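Local coordinates for protein dTDP-4-dehydrorhamnose 3-epimerase (Streptomyces niveus, PDB 2C0Z) that epimerises the dTDP-4-keto-6-deoxy sugar at C3 and, together with NovU, makes dTDP-4-keto-6-deoxy-5-C-methyl-L-lyxo-hexose for the antibiotic novobiocin, at residues M10-L15 against E46-P51; P25-R28 against G33-L36; L36-V41 against R117-L122; V93-R98 against P160-D165; I126-C131 against L139-S144. All blocks are in the same frame, centred on the assembly; numbering follows the deposited sequence.

Contact 1: residues M10-L15 against E46-P51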
# COMPACT_ATOMS: atom_id res chain seq x y z
N MET A 10 4.78 -15.68 -5.55
CA MET A 10 5.09 -15.16 -4.21
C MET A 10 5.89 -16.17 -3.38
O MET A 10 5.69 -17.39 -3.45
CB MET A 10 3.78 -14.79 -3.52
CG MET A 10 3.96 -14.26 -2.10
SD MET A 10 2.45 -13.70 -1.36
CE MET A 10 2.29 -12.15 -2.15
N ARG A 11 6.82 -15.65 -2.59
CA ARG A 11 7.60 -16.43 -1.64
C ARG A 11 7.71 -15.61 -0.35
O ARG A 11 7.71 -14.39 -0.38
CB ARG A 11 8.98 -16.68 -2.16
CG ARG A 11 9.07 -17.46 -3.37
CD ARG A 11 10.52 -17.74 -3.74
NE ARG A 11 11.16 -18.67 -2.81
CZ ARG A 11 12.49 -18.73 -2.55
NH1 ARG A 11 13.34 -17.86 -3.09
NH2 ARG A 11 12.96 -19.66 -1.75
N LEU A 12 7.77 -16.29 0.78
CA LEU A 12 8.07 -15.68 2.05
C LEU A 12 9.20 -16.45 2.68
O LEU A 12 9.09 -17.65 2.90
CB LEU A 12 6.89 -15.68 2.98
CG LEU A 12 5.67 -14.87 2.52
CD1 LEU A 12 4.75 -15.65 1.57
CD2 LEU A 12 4.93 -14.34 3.72
N ARG A 13 10.30 -15.77 2.90
CA ARG A 13 11.45 -16.42 3.51
C ARG A 13 11.99 -15.65 4.70
O ARG A 13 12.06 -14.44 4.68
CB ARG A 13 12.55 -16.50 2.48
CG ARG A 13 12.17 -17.39 1.30
CD ARG A 13 12.26 -18.86 1.62
NE ARG A 13 13.66 -19.27 1.70
CZ ARG A 13 14.09 -20.41 2.23
NH1 ARG A 13 13.24 -21.28 2.77
NH2 ARG A 13 15.39 -20.68 2.23
N PRO A 14 12.43 -16.35 5.73
CA PRO A 14 12.98 -15.67 6.90
C PRO A 14 14.32 -15.01 6.59
O PRO A 14 15.16 -15.57 5.86
CB PRO A 14 13.16 -16.80 7.92
CG PRO A 14 13.05 -18.04 7.19
CD PRO A 14 12.43 -17.83 5.86
N LEU A 15 14.52 -13.83 7.16
CA LEU A 15 15.83 -13.19 7.18
C LEU A 15 16.58 -13.72 8.42
O LEU A 15 16.14 -14.67 9.07
CB LEU A 15 15.67 -11.67 7.14
CG LEU A 15 15.06 -11.09 5.83
CD1 LEU A 15 15.16 -9.60 5.80
CD2 LEU A 15 15.71 -11.69 4.60
N GLU A 46 0.02 -18.34 6.96
CA GLU A 46 0.63 -19.66 7.11
C GLU A 46 2.09 -19.55 7.56
O GLU A 46 2.54 -20.25 8.49
CB GLU A 46 0.54 -20.45 5.80
N ALA A 47 2.82 -18.61 6.96
CA ALA A 47 4.24 -18.44 7.23
C ALA A 47 4.49 -17.81 8.58
O ALA A 47 5.29 -18.29 9.37
CB ALA A 47 4.87 -17.64 6.12
N ILE A 48 3.80 -16.72 8.86
CA ILE A 48 4.07 -15.93 10.05
C ILE A 48 3.29 -16.46 11.26
O ILE A 48 3.75 -16.34 12.41
CB ILE A 48 3.75 -14.44 9.77
CG1 ILE A 48 4.91 -13.78 9.02
CG2 ILE A 48 3.47 -13.68 11.05
CD1 ILE A 48 5.21 -14.29 7.61
N GLY A 49 2.12 -17.02 11.00
CA GLY A 49 1.29 -17.59 12.05
C GLY A 49 -0.08 -16.97 12.27
O GLY A 49 -0.94 -17.58 12.88
N ARG A 50 -0.28 -15.73 11.81
CA ARG A 50 -1.55 -15.02 11.96
C ARG A 50 -1.65 -14.04 10.77
O ARG A 50 -0.62 -13.63 10.26
CB ARG A 50 -1.54 -14.15 13.24
N PRO A 51 -2.85 -13.66 10.36
CA PRO A 51 -2.99 -12.58 9.35
C PRO A 51 -2.46 -11.25 9.89
O PRO A 51 -2.56 -10.95 11.10
CB PRO A 51 -4.50 -12.50 9.13
CG PRO A 51 -5.05 -13.78 9.65
CD PRO A 51 -4.16 -14.16 10.79
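Leu-12 on strand 11-14 meets Ala-47 and Ile-48, the last residues of helix 41-48, in a small apolar contact near the protein surface. On the strand side one methyl does the touching. Leu-12 CD2 lies 3.9 Å from Ile-48 CD1. Leu-12 CD2 also lies 4.1 Å from Ala-47 CB. No hydrogen bond crosses between the segments. The CB of Leu-12 points toward the helix. CG is anti to the carbonyl carbon (chi1 -64°), and the second torsion then turns CD2 to the helix end. Ile-48 starts off to one side, but its CG1 branch swings CD1 back to the strand. The two side chains cross at about a right angle and touch through these end methyls. Gly-49 follows with positive phi (118°) and takes the chain out of the helix. Leu-12 also packs on Arg-43 and Phe-44, about one turn earlier in the helix, and on Ile-23 of the adjoining strand. The guanidinium of Arg-43 donates to Met-10 O, a polar tie beside the apolar one. The arrangement is a short helix packed through its C-terminal turn on a strand of the antiparallel sheet of an RmlC-like cupin.

Contact 2: residues P25-R28 against G33-L36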
# COMPACT_ATOMS: atom_id res chain seq x y z
N PRO A 25 7.03 -10.79 -4.35
CA PRO A 25 5.65 -10.70 -4.82
C PRO A 25 5.33 -11.73 -5.91
O PRO A 25 6.25 -12.30 -6.51
CB PRO A 25 5.57 -9.29 -5.40
CG PRO A 25 6.96 -9.06 -5.92
CD PRO A 25 7.85 -9.69 -4.88
N GLU A 26 4.05 -11.96 -6.15
CA GLU A 26 3.60 -12.59 -7.38
C GLU A 26 3.50 -11.47 -8.41
O GLU A 26 2.73 -10.55 -8.26
CB GLU A 26 2.25 -13.28 -7.22
CG GLU A 26 1.85 -14.02 -8.50
CD GLU A 26 0.47 -14.63 -8.49
OE1 GLU A 26 -0.23 -14.52 -7.46
OE2 GLU A 26 0.08 -15.25 -9.53
N GLN A 27 4.33 -11.52 -9.45
CA GLN A 27 4.46 -10.41 -10.40
C GLN A 27 4.43 -10.93 -11.84
O GLN A 27 5.03 -11.96 -12.15
CB GLN A 27 5.80 -9.71 -10.14
CG GLN A 27 6.14 -8.54 -11.11
CD GLN A 27 7.23 -7.63 -10.57
OE1 GLN A 27 6.93 -6.55 -10.06
NE2 GLN A 27 8.48 -8.05 -10.67
N ARG A 28 3.72 -10.19 -12.70
CA ARG A 28 3.72 -10.40 -14.12
C ARG A 28 3.85 -9.07 -14.82
O ARG A 28 3.45 -8.02 -14.29
CB ARG A 28 2.45 -11.10 -14.60
CG ARG A 28 1.18 -10.36 -14.48
CD ARG A 28 -0.05 -11.17 -15.01
NE ARG A 28 -1.25 -10.33 -15.05
CZ ARG A 28 -2.32 -10.46 -14.25
NH1 ARG A 28 -2.37 -11.40 -13.31
NH2 ARG A 28 -3.35 -9.63 -14.38
N GLY A 33 1.79 -2.92 -18.97
CA GLY A 33 2.24 -2.66 -17.62
C GLY A 33 2.66 -3.87 -16.80
O GLY A 33 3.08 -4.92 -17.31
N VAL A 34 2.59 -3.67 -15.49
CA VAL A 34 3.06 -4.64 -14.52
C VAL A 34 1.96 -4.80 -13.49
O VAL A 34 1.33 -3.83 -13.12
CB VAL A 34 4.32 -4.12 -13.84
CG1 VAL A 34 4.86 -5.12 -12.82
CG2 VAL A 34 5.39 -3.82 -14.86
N PHE A 35 1.72 -6.04 -13.06
CA PHE A 35 0.75 -6.34 -12.03
C PHE A 35 1.34 -7.27 -11.01
O PHE A 35 1.94 -8.29 -11.35
CB PHE A 35 -0.50 -6.97 -12.63
CG PHE A 35 -1.67 -6.95 -11.64
CD1 PHE A 35 -2.28 -5.77 -11.27
CD2 PHE A 35 -2.07 -8.12 -11.01
CE1 PHE A 35 -3.32 -5.75 -10.32
CE2 PHE A 35 -3.11 -8.13 -10.06
CZ PHE A 35 -3.73 -6.95 -9.71
N LEU A 36 1.16 -6.94 -9.76
CA LEU A 36 1.65 -7.80 -8.71
C LEU A 36 0.79 -7.86 -7.48
O LEU A 36 0.10 -6.91 -7.14
CB LEU A 36 3.07 -7.41 -8.33
CG LEU A 36 3.32 -5.99 -7.87
CD1 LEU A 36 4.42 -5.99 -6.83
CD2 LEU A 36 3.64 -5.05 -9.06
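Pro-25 opens the contact with its ring against Leu-36: Pro-25 CB lies 3.8 Å from Leu-36 CD1. Leu-36 holds CG between its backbone N and carbonyl carbon (chi1 57°), and CD1 then reaches the proline. Glu-26 contributes its backbone. Glu-26 O is 3.0 Å from Leu-36 CA, a CA-H...O contact. Gln-27 faces Leu-36 as a non-hydrogen-bonded antiparallel pair, and their side chains run alongside each other in the same direction. The extended glutamine puts Gln-27 OE1 3.7 Å from Val-34 CG1, while NE2 donates to Arg-6 O. These are the two strands of a beta hairpin, 20-30 and 33-40, in the seven-stranded antiparallel sheet of this cupin. Val-34, Phe-35 and Leu-36 also pair with a strand of the second subunit, so the sheet runs on across the dimer interface. Arg-28 and Phe-35 form the hydrogen-bonded pair: Arg-28 N gives to Phe-35 O, and Phe-35 N returns to Arg-28 O, both at 2.9 Å. On the face that carries Arg-28 and Phe-35, the two side chains lie side by side, pointing the same way. Phe-35 CD2 sits over one face of the guanidinium, toward its rim, with the planes 32° apart. Phe-35 has a second conformer, so this last overlap is less certain.

Contact 3: residues L36-V41 against R117-L122. With EDO (1,2-ethanediol), chain C; EDO (1,2-ethanediol), chain D.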
# COMPACT_ATOMS: atom_id res chain seq x y z
N LEU A 36 1.16 -6.94 -9.76
CA LEU A 36 1.65 -7.80 -8.71
C LEU A 36 0.79 -7.86 -7.48
O LEU A 36 0.10 -6.91 -7.14
CB LEU A 36 3.07 -7.41 -8.33
CG LEU A 36 3.32 -5.99 -7.87
CD1 LEU A 36 4.42 -5.99 -6.83
CD2 LEU A 36 3.64 -5.05 -9.06
N ASP A 37 0.89 -8.98 -6.79
CA ASP A 37 0.32 -9.24 -5.46
C ASP A 37 1.51 -9.11 -4.51
O ASP A 37 2.45 -9.90 -4.59
CB ASP A 37 -0.25 -10.66 -5.26
CG ASP A 37 -1.37 -11.02 -6.22
OD1 ASP A 37 -2.05 -10.14 -6.75
OD2 ASP A 37 -1.65 -12.22 -6.48
N TRP A 38 1.48 -8.12 -3.62
CA TRP A 38 2.56 -7.96 -2.64
C TRP A 38 2.21 -8.34 -1.20
O TRP A 38 3.10 -8.34 -0.34
CB TRP A 38 3.19 -6.56 -2.68
CG TRP A 38 2.33 -5.40 -2.36
CD1 TRP A 38 1.35 -4.86 -3.14
CD2 TRP A 38 2.41 -4.58 -1.20
NE1 TRP A 38 0.82 -3.75 -2.54
CE2 TRP A 38 1.45 -3.56 -1.34
CE3 TRP A 38 3.20 -4.59 -0.06
CZ2 TRP A 38 1.25 -2.58 -0.35
CZ3 TRP A 38 2.99 -3.63 0.91
CH2 TRP A 38 2.05 -2.63 0.75
N TYR A 39 0.93 -8.65 -0.94
CA TYR A 39 0.49 -9.25 0.33
C TYR A 39 -0.65 -10.18 0.01
O TYR A 39 -1.55 -9.82 -0.75
CB TYR A 39 -0.03 -8.19 1.32
CG TYR A 39 -0.59 -8.82 2.59
CD1 TYR A 39 0.26 -9.23 3.61
CD2 TYR A 39 -1.95 -9.07 2.72
CE1 TYR A 39 -0.25 -9.86 4.76
CE2 TYR A 39 -2.45 -9.70 3.82
CZ TYR A 39 -1.59 -10.10 4.85
OH TYR A 39 -2.10 -10.73 5.97
N HIS A 40 -0.63 -11.38 0.56
CA HIS A 40 -1.73 -12.33 0.42
C HIS A 40 -1.95 -13.04 1.75
O HIS A 40 -1.04 -13.65 2.28
CB HIS A 40 -1.41 -13.36 -0.65
CG HIS A 40 -2.54 -14.24 -1.02
ND1 HIS A 40 -2.86 -15.39 -0.32
CD2 HIS A 40 -3.44 -14.15 -2.03
CE1 HIS A 40 -3.88 -15.99 -0.92
NE2 HIS A 40 -4.26 -15.26 -1.95
N VAL A 41 -3.15 -12.90 2.30
CA VAL A 41 -3.39 -13.32 3.69
C VAL A 41 -3.13 -14.81 3.93
O VAL A 41 -2.62 -15.19 4.98
CB VAL A 41 -4.80 -12.93 4.15
CG1 VAL A 41 -5.87 -13.66 3.35
CG2 VAL A 41 -4.94 -13.16 5.68
N ARG A 117 10.52 -5.23 -6.27
CA ARG A 117 9.30 -4.98 -5.52
C ARG A 117 9.05 -5.96 -4.36
O ARG A 117 7.90 -6.38 -4.08
CB ARG A 117 8.12 -4.93 -6.47
CG ARG A 117 8.20 -3.77 -7.45
CD ARG A 117 6.90 -3.51 -8.20
NE ARG A 117 6.98 -2.42 -9.20
CZ ARG A 117 6.74 -1.15 -8.95
NH1 ARG A 117 6.35 -0.73 -7.76
NH2 ARG A 117 6.87 -0.27 -9.94
N ARG A 118 10.14 -6.30 -3.66
CA ARG A 118 10.07 -7.10 -2.45
C ARG A 118 9.45 -6.28 -1.31
O ARG A 118 9.36 -5.04 -1.37
CB ARG A 118 11.46 -7.62 -2.07
CG ARG A 118 12.18 -8.30 -3.22
CD ARG A 118 11.93 -9.70 -3.27
NE ARG A 118 12.45 -10.42 -4.44
CZ ARG A 118 13.46 -11.26 -4.41
NH1 ARG A 118 14.14 -11.49 -3.28
NH2 ARG A 118 13.82 -11.88 -5.52
N ALA A 119 9.02 -7.00 -0.29
CA ALA A 119 8.51 -6.42 0.94
C ALA A 119 9.25 -7.08 2.11
O ALA A 119 9.73 -8.20 1.99
CB ALA A 119 7.01 -6.61 1.05
N VAL A 120 9.32 -6.36 3.22
CA VAL A 120 9.84 -6.89 4.45
C VAL A 120 8.79 -6.78 5.52
O VAL A 120 8.18 -5.73 5.68
CB VAL A 120 11.15 -6.18 4.87
CG1 VAL A 120 11.56 -6.57 6.27
CG2 VAL A 120 12.27 -6.50 3.93
N TYR A 121 8.57 -7.88 6.25
CA TYR A 121 7.72 -7.91 7.42
C TYR A 121 8.62 -7.97 8.65
O TYR A 121 9.53 -8.79 8.73
CB TYR A 121 6.79 -9.11 7.41
CG TYR A 121 6.08 -9.31 8.72
CD1 TYR A 121 5.05 -8.46 9.10
CD2 TYR A 121 6.45 -10.33 9.59
CE1 TYR A 121 4.40 -8.61 10.31
CE2 TYR A 121 5.79 -10.47 10.81
CZ TYR A 121 4.77 -9.60 11.15
OH TYR A 121 4.08 -9.75 12.36
N LEU A 122 8.36 -7.08 9.58
CA LEU A 122 9.08 -7.08 10.85
C LEU A 122 8.13 -7.10 12.02
O LEU A 122 7.15 -6.37 12.06
CB LEU A 122 10.05 -5.92 10.97
CG LEU A 122 9.55 -4.52 10.68
CD1 LEU A 122 10.29 -3.51 11.53
CD2 LEU A 122 9.73 -4.18 9.21
C1 EDO C . 10.18 -10.35 -7.95
O1 EDO C . 10.78 -9.91 -6.75
C2 EDO C . 11.27 -10.84 -8.87
O2 EDO C . 12.12 -11.74 -8.16
C1 EDO D . 8.57 -1.78 -13.49
O1 EDO D . 7.65 -1.76 -12.39
C2 EDO D . 10.04 -1.63 -13.08
O2 EDO D . 10.23 -0.38 -12.43
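Arg-117 reaches past Leu-36 with its aliphatic part and ends on a bound 1,2-ethanediol. Its CB points toward strand 33-40, and Arg-117 CB lies 3.9 Å from Leu-36 CD1. CG stands trans to the carbonyl carbon, and from there to NE the chain is extended. This brings Arg-117 CD against the end of the leucine, 3.7 Å from Leu-36 CD2 and 3.8 Å from Leu-36 CD1. The two side chains cross at about a right angle, and the CD methylene touches both methyls. Beyond CD the chain turns polar. Arg-117 NH2 donates to O1 of the diol of chain D at 3.0 Å, in the guanidinium plane, and Arg-117 NE adds a weak bond to the same O1 at 3.3 Å. NH1 donates to Val-86 O, so all three nitrogens of the group have a partner.

Strands 33-40 and 119-122 belong to one antiparallel sheet of the cupin fold, and strand 20-30 pairs with both. Asp-37, a substrate-binding residue by similarity, lies on strand 33-40. Two residues further along from Leu-36, the Trp-38 ring presents its edge to Ala-119, with Trp-38 CE3 4.5 Å from Ala-119 CB. Its NE1 makes a weak hydrogen bond to Asn-58 O of the second subunit.

Arg-118 points away from strand 33-40. Its chain bends at chi2 (-91°), and Arg-118 NE donates to O1 of the diol of chain C at 2.9 Å. NH2 binds O2 of the same diol, while NH1 forms a salt bridge with Glu-22. Both diols probably come from the crystallisation liquor.

Contact 4: residues V93-R98 against P160-D165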
# COMPACT_ATOMS: atom_id res chain seq x y z
N VAL A 93 16.67 -1.30 6.37
CA VAL A 93 17.41 -1.93 7.48
C VAL A 93 16.49 -2.28 8.62
O VAL A 93 15.68 -1.45 9.10
CB VAL A 93 18.55 -1.02 7.97
CG1 VAL A 93 19.27 -1.57 9.20
CG2 VAL A 93 19.53 -0.80 6.86
N VAL A 94 16.60 -3.52 9.06
CA VAL A 94 15.95 -3.97 10.29
C VAL A 94 17.01 -4.19 11.35
O VAL A 94 18.15 -4.62 11.07
CB VAL A 94 15.09 -5.24 10.09
CG1 VAL A 94 13.88 -4.96 9.20
CG2 VAL A 94 15.90 -6.37 9.49
N VAL A 95 16.65 -3.88 12.59
CA VAL A 95 17.59 -3.94 13.72
C VAL A 95 16.92 -4.68 14.85
O VAL A 95 15.81 -4.33 15.24
CB VAL A 95 17.97 -2.55 14.19
CG1 VAL A 95 18.98 -2.64 15.37
CG2 VAL A 95 18.51 -1.74 13.00
N ASP A 96 17.57 -5.72 15.36
CA ASP A 96 17.00 -6.42 16.49
C ASP A 96 17.28 -5.68 17.77
O ASP A 96 18.41 -5.70 18.24
CB ASP A 96 17.56 -7.84 16.56
CG ASP A 96 16.77 -8.74 17.47
OD1 ASP A 96 15.99 -8.25 18.33
OD2 ASP A 96 16.88 -9.98 17.37
N LEU A 97 16.24 -5.06 18.35
CA LEU A 97 16.38 -4.25 19.56
C LEU A 97 15.93 -5.01 20.81
O LEU A 97 15.82 -4.42 21.89
CB LEU A 97 15.57 -2.96 19.40
CG LEU A 97 16.06 -2.03 18.28
CD1 LEU A 97 15.08 -0.87 18.15
CD2 LEU A 97 17.46 -1.54 18.54
N ARG A 98 15.66 -6.31 20.66
CA ARG A 98 15.06 -7.11 21.73
C ARG A 98 16.16 -7.66 22.65
O ARG A 98 16.89 -8.58 22.30
CB ARG A 98 14.26 -8.25 21.15
CG ARG A 98 13.17 -7.78 20.19
CD ARG A 98 12.52 -8.88 19.44
NE ARG A 98 13.49 -9.55 18.57
CZ ARG A 98 13.20 -10.54 17.71
NH1 ARG A 98 11.97 -11.01 17.57
NH2 ARG A 98 14.17 -11.05 16.97
N PRO A 160 27.37 3.27 17.02
CA PRO A 160 28.62 2.53 16.77
C PRO A 160 28.61 1.00 16.98
O PRO A 160 29.48 0.32 16.41
CB PRO A 160 29.60 3.20 17.74
CG PRO A 160 28.76 3.63 18.86
CD PRO A 160 27.44 4.07 18.25
N GLU A 161 27.72 0.47 17.81
CA GLU A 161 27.55 -0.98 17.93
C GLU A 161 26.93 -1.53 16.65
O GLU A 161 27.33 -2.60 16.18
CB GLU A 161 26.66 -1.36 19.13
CG GLU A 161 27.27 -1.18 20.50
CD GLU A 161 26.32 -1.63 21.59
OE1 GLU A 161 25.44 -0.83 21.98
OE2 GLU A 161 26.45 -2.77 22.07
N LEU A 162 25.94 -0.83 16.10
CA LEU A 162 25.32 -1.27 14.86
C LEU A 162 26.25 -1.03 13.67
O LEU A 162 26.41 -1.90 12.83
CB LEU A 162 23.97 -0.55 14.66
CG LEU A 162 22.95 -0.69 15.79
CD1 LEU A 162 21.73 0.15 15.51
CD2 LEU A 162 22.53 -2.15 16.02
N ALA A 163 26.82 0.17 13.60
CA ALA A 163 27.75 0.53 12.54
C ALA A 163 27.19 0.19 11.16
O ALA A 163 27.81 -0.49 10.35
CB ALA A 163 29.12 -0.13 12.77
N ILE A 164 25.96 0.64 10.92
CA ILE A 164 25.25 0.31 9.71
C ILE A 164 25.96 0.93 8.49
O ILE A 164 26.35 2.10 8.52
CB ILE A 164 23.81 0.78 9.81
CG1 ILE A 164 23.09 0.00 10.92
CG2 ILE A 164 23.11 0.60 8.44
CD1 ILE A 164 21.79 0.64 11.46
N ASP A 165 26.09 0.14 7.44
CA ASP A 165 26.76 0.57 6.21
C ASP A 165 25.78 1.28 5.26
O ASP A 165 25.42 0.75 4.22
CB ASP A 165 27.37 -0.67 5.49
CG ASP A 165 28.36 -1.47 6.38
OD1 ASP A 165 29.37 -0.87 6.87
OD2 ASP A 165 28.22 -2.70 6.62
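The flat groups of these segments, the Arg-98 guanidinium and the Asp-96 carboxylate, sit beyond the end of the aliphatic contact of Val-93 and Val-95 with Leu-162 and Ile-164. Arg-98 grips the carboxylate side-on. Arg-98 NE reaches Asp-96 OD1 at 2.8 Å and Arg-98 NH2 reaches Asp-96 OD2 at 2.9 Å, a two-bond salt bridge. Both oxygens lie in the guanidinium plane but are met from above the carboxylate plane. Asp-96 OD1 also takes the backbone N of Arg-98, from the opposite face, which makes an Asx turn. Asp-96 OD2 bonds to Ser-101 and Thr-103 as well, so the buried carboxylate is held firmly. The contact itself is aliphatic. Val-95 CG1 meets Leu-162 CD2 tip to tip at 3.6 Å. Val-93 CG1 meets Ile-164 CD1 in the same way at 4.0 Å. CG1 of Val-95 is trans to the backbone N (chi1 -179°), which sends that branch to the leucine. The loop 160-165 thus lies over strand 89-96 of the five-stranded sheet. Trp-107 of strand 107-113 packs on Val-93, Val-95 and Ile-164, Ile-70 of strand 67-73 on Val-95 and Ile-164, and Leu-183 of helix 183-188 on Leu-162.

Contact 5: residues I126-C131 against L139-S144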
# COMPACT_ATOMS: atom_id res chain seq x y z
N ILE A 126 11.27 -4.98 16.79
CA ILE A 126 12.26 -4.80 15.73
C ILE A 126 12.28 -3.37 15.31
O ILE A 126 11.23 -2.73 15.13
CB ILE A 126 11.97 -5.73 14.52
CG1 ILE A 126 11.91 -7.20 14.96
CG2 ILE A 126 12.99 -5.53 13.42
CD1 ILE A 126 13.18 -7.66 15.58
N GLY A 127 13.47 -2.81 15.21
CA GLY A 127 13.63 -1.45 14.74
C GLY A 127 13.78 -1.37 13.22
O GLY A 127 14.19 -2.33 12.57
N HIS A 128 13.43 -0.23 12.67
CA HIS A 128 13.41 -0.06 11.23
C HIS A 128 14.06 1.27 10.86
O HIS A 128 13.84 2.31 11.49
CB HIS A 128 11.98 -0.12 10.71
CG HIS A 128 11.87 0.06 9.23
ND1 HIS A 128 11.32 1.18 8.66
CD2 HIS A 128 12.28 -0.73 8.21
CE1 HIS A 128 11.41 1.08 7.34
NE2 HIS A 128 11.99 -0.07 7.04
N GLY A 129 14.79 1.25 9.77
CA GLY A 129 15.32 2.43 9.16
C GLY A 129 15.57 2.21 7.68
O GLY A 129 15.47 1.08 7.17
N PHE A 130 15.90 3.28 6.97
CA PHE A 130 16.24 3.14 5.56
C PHE A 130 17.00 4.35 5.05
O PHE A 130 16.97 5.42 5.66
CB PHE A 130 14.97 2.95 4.71
CG PHE A 130 14.11 4.16 4.64
CD1 PHE A 130 13.17 4.41 5.61
CD2 PHE A 130 14.18 5.01 3.55
CE1 PHE A 130 12.32 5.51 5.54
CE2 PHE A 130 13.34 6.13 3.45
CZ PHE A 130 12.41 6.37 4.46
N CYS A 131 17.63 4.16 3.90
CA CYS A 131 18.34 5.21 3.17
C CYS A 131 17.79 5.20 1.73
O CYS A 131 17.85 4.18 1.09
CB CYS A 131 19.82 4.89 3.13
SG CYS A 131 20.79 6.16 2.34
N LEU A 139 8.22 4.77 0.04
CA LEU A 139 7.93 3.57 0.79
C LEU A 139 6.46 3.56 1.15
O LEU A 139 5.87 4.60 1.43
CB LEU A 139 8.76 3.49 2.06
CG LEU A 139 10.24 3.32 1.84
CD1 LEU A 139 10.88 3.16 3.20
CD2 LEU A 139 10.49 2.14 0.96
N CYS A 140 5.85 2.37 1.11
CA CYS A 140 4.51 2.14 1.59
C CYS A 140 4.58 1.15 2.74
O CYS A 140 5.30 0.13 2.65
CB CYS A 140 3.65 1.59 0.46
SG CYS A 140 1.93 1.35 0.89
N TYR A 141 3.89 1.44 3.83
CA TYR A 141 3.98 0.65 5.05
C TYR A 141 2.57 0.27 5.47
O TYR A 141 1.68 1.13 5.46
CB TYR A 141 4.55 1.49 6.25
CG TYR A 141 5.76 2.35 6.07
CD1 TYR A 141 5.70 3.50 5.31
CD2 TYR A 141 6.95 2.05 6.71
CE1 TYR A 141 6.79 4.34 5.17
CE2 TYR A 141 8.06 2.89 6.59
CZ TYR A 141 7.97 4.02 5.81
OH TYR A 141 9.06 4.87 5.65
N LEU A 142 2.37 -0.98 5.82
CA LEU A 142 1.17 -1.43 6.52
C LEU A 142 1.57 -1.79 7.94
O LEU A 142 2.55 -2.53 8.15
CB LEU A 142 0.56 -2.62 5.82
CG LEU A 142 0.42 -2.53 4.29
CD1 LEU A 142 -0.17 -3.81 3.73
CD2 LEU A 142 -0.42 -1.35 3.89
N SER A 143 0.86 -1.23 8.91
CA SER A 143 1.22 -1.38 10.33
C SER A 143 0.06 -2.01 11.09
O SER A 143 -1.09 -1.71 10.83
CB SER A 143 1.56 -0.02 10.96
OG SER A 143 2.70 0.59 10.35
N SER A 144 0.41 -2.83 12.09
CA SER A 144 -0.57 -3.49 12.94
C SER A 144 -1.09 -2.64 14.09
O SER A 144 -1.98 -3.07 14.81
CB SER A 144 0.02 -4.78 13.51
OG SER A 144 1.02 -4.47 14.51
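Leu-139 and Phe-130 approach from opposite directions, and a leucine methyl lands on the phenyl face. Leu-139 CD1 sits 3.4 Å from the centroid of the Phe-130 ring and 7° off its normal, a CH-pi contact over the centre. For Phe-130, chi1 of 69° places the ring and chi2 of -86° turns its face to the leucine. Tyr-141 crosses Phe-130 at about a right angle. Tyr-141 OH approaches the phenyl ring obliquely, 3.3 Å from Phe-130 CE1. The polar partner of that hydroxyl is elsewhere: it is hydrogen-bonded to Ser-60 OG.

The two strands, 126-132 and 136-143, run antiparallel in different sheets. The axes of segments 126-131 and 139-143 come no closer than 11.3 Å, and the side chains meet between them, as expected where the two sheets of a cupin beta-sandwich face each other. This region probably forms part of the active site: by similarity Tyr-141 is the proton donor and His-128 binds substrate. Arg-68, another substrate-binding position by similarity, lies close to the Phe-130 side chain.

His-128 and Tyr-141 meet at an angle. His-128 CE1 comes to the edge of the tyrosine ring, near its plane, and lies 3.9 Å from Tyr-141 CE2. Relative to the imidazole, Tyr-141 CE2 lies obliquely. With CG anti to the backbone N, His-128 extends its ring toward Tyr-141 between the two sheets. Its NE2 is hydrogen-bonded to Asp-92 OD1, a tie that should limit rotation of the imidazole. Val-83 of strand 81-87 packs against both His-128 and Tyr-141.

How the contacts relate
From the N terminus, contact 1 closes the first loop, joining strand 11-14 to the end of helix 41-48. Contact 2, the hairpin of strands 20-30 and 33-40, lies within that loop. Contact 3 starts at Leu-36, where contact 2 ends, and reaches strand 119-122, so it crosses contact 1. These three belong to one region around the seven-stranded sheet. Contact 4 runs from strand 89-96 to the loop 160-165 and crosses contact 3; Val-94 touches Val-120 and Leu-122. Contact 5 falls wholly within the span of contact 4. Its strand 126-132 neighbours 89-96, and its strand 136-143 belongs to the seven-stranded sheet, so it ties the two sheets together.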